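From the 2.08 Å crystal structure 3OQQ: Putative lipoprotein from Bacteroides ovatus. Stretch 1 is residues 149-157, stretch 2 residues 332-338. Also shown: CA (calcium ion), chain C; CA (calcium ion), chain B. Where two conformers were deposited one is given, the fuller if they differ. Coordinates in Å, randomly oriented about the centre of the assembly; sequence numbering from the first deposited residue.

Stretch 1, residues 149-157: DVVFEYDLK
Stretch 2, residues 332-338: RQNFFIK

Two β-strands can pack closely without sharing a single hydrogen bond, and this pair from a putative lipoprotein of Bacteroides ovatus does so with aromatic rings at the centre of the contact and a pair of calcium ions beside one strand's start. Strand 150-157 and strand 333-338 run in roughly opposed directions, at 142° between their N-to-C axes, and their axes approach to 9.2 Å at the closest. That spacing is too wide for backbone pairing and leaves room for side chains between the two. In register, the nearest CA atoms are those of Val150 and Ile337 (7.5 Å), Tyr154 and Phe335 (9.9 Å), and Leu156 and Gln333 (9.7 Å).

Extended backbones make the side chains alternate. Val150, Phe152, Tyr154 and Leu156 point toward the second strand, with phi from -143° to -121° and psi from 121° to 160°, while Val151 and Asp155 point away. In the partner, Gln333 (-94/82), Phe335 (-71/150) and Ile337 (-131/158) point toward the first strand, and Phe336 (-160/167) points away. Weak backbone hydrogen bonds run from Asn334 N to Arg332 O (3.2 Å) and from Phe335 N to Gln333 O (3.1 Å).

Phe335, chi1 m and chi2 -71°, has the most area covered. Its CZ lies over one face of the Tyr154 ring, 3.6 Å from Tyr154 CG; the ring centroids are 4.6 Å apart and the planes inclined at 40°. Its CD1 meets the edge of the Phe152 ring, 3.7 Å from Phe152 CE2, with centroids 5.7 Å apart and planes at 67°. Both Phe152 (chi2 -90°) and Tyr154 (chi2 89°) adopt p at chi1. The rings meet at van der Waals distance, and the whole contact buries 381 Å² over both sides.

Aliphatic packing closes one end, again by dispersion between apolar groups: Val150 (t) places CB 3.7 Å from CG2 of Ile337 (p, t), whose CG2 also lies 4.4 Å from Phe152 CE1. At the other end polar atoms enter the contact. Tyr154 OH comes 3.3 Å from Gln333 OE1, but the two are not hydrogen-bonded to each other; both find partners elsewhere in the structure. Gln333 (m, t, chi3 -13°) also sets NE2 3.6 Å from CD1 of Leu156 (m, chi2 153°).

Asp149, Asp155 and Lys157 make no contact with the second stretch. Opposite charges attract in the salt bridge of Lys157 NZ with Asp155 OD1 at 2.9 Å. Asp149 (m, chi2 -11°) chelates the chain C calcium through OD1 (2.6 Å) and OD2 (2.5 Å), and its OD1 also binds the chain B calcium at 2.5 Å, bridging the ions.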

# COMPACT_ATOMS: atom_id res chain seq x y z
N ASP A 149 4.45 -10.29 12.24
CA ASP A 149 3.86 -11.59 11.84
C ASP A 149 3.68 -11.70 10.34
O ASP A 149 3.93 -12.77 9.78
CB ASP A 149 2.58 -11.87 12.61
CG ASP A 149 2.86 -11.83 14.11
OD1 ASP A 149 4.07 -11.81 14.50
OD2 ASP A 149 1.89 -11.79 14.89
N VAL A 150 3.31 -10.57 9.70
CA VAL A 150 3.27 -10.40 8.25
C VAL A 150 3.73 -8.97 8.00
O VAL A 150 3.16 -8.02 8.55
CB VAL A 150 1.97 -10.74 7.48
CG1 VAL A 150 2.21 -10.65 5.96
CG2 VAL A 150 1.43 -12.13 7.83
N VAL A 151 4.81 -8.82 7.25
CA VAL A 151 5.32 -7.47 6.95
C VAL A 151 5.39 -7.41 5.45
O VAL A 151 6.06 -8.24 4.83
CB VAL A 151 6.66 -7.13 7.65
CG1 VAL A 151 7.10 -5.70 7.34
CG2 VAL A 151 6.59 -7.35 9.15
N PHE A 152 4.63 -6.49 4.86
CA PHE A 152 4.70 -6.34 3.42
C PHE A 152 4.65 -4.92 3.00
O PHE A 152 3.90 -4.14 3.57
CB PHE A 152 3.61 -7.14 2.69
CG PHE A 152 2.17 -6.77 2.95
CD1 PHE A 152 1.45 -7.38 3.97
CD2 PHE A 152 1.49 -5.93 2.07
CE1 PHE A 152 0.10 -7.12 4.15
CE2 PHE A 152 0.13 -5.66 2.26
CZ PHE A 152 -0.56 -6.28 3.28
N GLU A 153 5.41 -4.59 1.98
CA GLU A 153 5.40 -3.26 1.37
C GLU A 153 4.41 -3.22 0.25
O GLU A 153 4.22 -4.20 -0.46
CB GLU A 153 6.79 -2.89 0.81
CG GLU A 153 7.93 -3.18 1.76
CD GLU A 153 9.30 -2.70 1.31
OE1 GLU A 153 9.48 -2.49 0.09
OE2 GLU A 153 10.17 -2.52 2.18
N TYR A 154 3.81 -2.07 0.05
CA TYR A 154 2.90 -1.97 -1.07
C TYR A 154 3.19 -0.72 -1.83
O TYR A 154 3.73 0.24 -1.28
CB TYR A 154 1.42 -1.98 -0.64
CG TYR A 154 0.96 -0.69 0.01
CD1 TYR A 154 0.45 0.35 -0.75
CD2 TYR A 154 1.06 -0.51 1.39
CE1 TYR A 154 0.00 1.53 -0.16
CE2 TYR A 154 0.59 0.66 1.99
CZ TYR A 154 0.10 1.69 1.21
OH TYR A 154 -0.34 2.85 1.77
N ASP A 155 2.75 -0.70 -3.08
CA ASP A 155 2.89 0.46 -3.95
C ASP A 155 1.70 0.51 -4.85
O ASP A 155 1.43 -0.45 -5.57
CB ASP A 155 4.18 0.38 -4.78
CG ASP A 155 4.53 1.70 -5.41
OD1 ASP A 155 3.84 2.10 -6.39
OD2 ASP A 155 5.48 2.35 -4.93
N LEU A 156 1.00 1.63 -4.83
CA LEU A 156 -0.18 1.87 -5.66
C LEU A 156 0.05 3.10 -6.54
O LEU A 156 0.47 4.13 -6.04
CB LEU A 156 -1.44 2.06 -4.80
CG LEU A 156 -2.14 0.80 -4.33
CD1 LEU A 156 -2.91 1.05 -3.03
CD2 LEU A 156 -3.08 0.27 -5.40
N LYS A 157 -0.22 2.96 -7.86
CA LYS A 157 -0.13 4.00 -8.88
C LYS A 157 -1.42 3.97 -9.68
O LYS A 157 -1.79 2.93 -10.21
CB LYS A 157 1.08 3.82 -9.81
CG LYS A 157 2.34 4.56 -9.41
CD LYS A 157 3.50 4.23 -10.35
CE LYS A 157 4.41 3.12 -9.83
NZ LYS A 157 5.16 3.50 -8.60
N ARG A 332 -10.00 3.13 1.77
CA ARG A 332 -10.37 2.27 0.63
C ARG A 332 -9.32 1.15 0.40
O ARG A 332 -9.58 0.18 -0.33
CB ARG A 332 -10.58 3.12 -0.65
CG ARG A 332 -11.74 4.11 -0.56
CD ARG A 332 -13.07 3.47 -0.81
NE ARG A 332 -14.16 4.46 -0.81
CZ ARG A 332 -15.45 4.16 -0.90
NH1 ARG A 332 -15.84 2.89 -1.00
NH2 ARG A 332 -16.36 5.12 -0.87
N GLN A 333 -8.13 1.27 1.03
CA GLN A 333 -7.09 0.27 0.90
C GLN A 333 -7.25 -0.68 2.06
O GLN A 333 -6.64 -0.50 3.11
CB GLN A 333 -5.70 0.92 0.86
CG GLN A 333 -5.60 2.12 -0.09
CD GLN A 333 -4.27 2.82 0.06
OE1 GLN A 333 -3.52 2.59 1.01
NE2 GLN A 333 -3.96 3.69 -0.88
N ASN A 334 -8.15 -1.64 1.91
CA ASN A 334 -8.48 -2.55 2.99
C ASN A 334 -7.54 -3.77 2.97
O ASN A 334 -7.90 -4.84 2.48
CB ASN A 334 -9.97 -2.95 2.94
CG ASN A 334 -10.38 -3.81 4.11
OD1 ASN A 334 -9.60 -4.07 5.01
ND2 ASN A 334 -11.60 -4.28 4.12
N PHE A 335 -6.35 -3.59 3.54
CA PHE A 335 -5.33 -4.63 3.66
C PHE A 335 -5.73 -5.68 4.70
O PHE A 335 -6.44 -5.38 5.66
CB PHE A 335 -3.98 -4.00 4.07
CG PHE A 335 -3.42 -3.13 2.98
CD1 PHE A 335 -2.92 -3.68 1.81
CD2 PHE A 335 -3.39 -1.75 3.12
CE1 PHE A 335 -2.42 -2.87 0.78
CE2 PHE A 335 -2.84 -0.94 2.11
CZ PHE A 335 -2.38 -1.50 0.94
N PHE A 336 -5.27 -6.92 4.49
CA PHE A 336 -5.59 -8.02 5.40
C PHE A 336 -4.60 -9.15 5.25
O PHE A 336 -3.86 -9.21 4.26
CB PHE A 336 -7.04 -8.57 5.16
CG PHE A 336 -7.34 -9.22 3.81
CD1 PHE A 336 -7.80 -8.45 2.74
CD2 PHE A 336 -7.19 -10.59 3.63
CE1 PHE A 336 -8.10 -9.05 1.51
CE2 PHE A 336 -7.49 -11.18 2.40
CZ PHE A 336 -7.92 -10.41 1.34
N ILE A 337 -4.64 -10.07 6.22
CA ILE A 337 -3.90 -11.31 6.20
C ILE A 337 -4.85 -12.47 6.55
O ILE A 337 -5.91 -12.26 7.15
CB ILE A 337 -2.64 -11.32 7.10
CG1 ILE A 337 -2.98 -11.12 8.62
CG2 ILE A 337 -1.59 -10.33 6.56
CD1 ILE A 337 -2.06 -11.72 9.54
N LYS A 338 -4.45 -13.69 6.14
CA LYS A 338 -5.10 -14.92 6.56
C LYS A 338 -4.09 -15.81 7.24
O LYS A 338 -2.89 -15.78 6.93
CB LYS A 338 -5.78 -15.68 5.42
CG LYS A 338 -6.98 -14.99 4.81
CD LYS A 338 -7.90 -16.06 4.24
CE LYS A 338 -8.22 -15.82 2.81
NZ LYS A 338 -9.21 -16.82 2.32
CA CA C . 3.24 -11.26 16.95
CA CA B . 6.35 -12.32 15.33
O HOH W 1 4.57 -13.20 17.12
O HOH W 2 1.85 -13.09 17.60
O HOH W 3 3.72 -10.70 19.25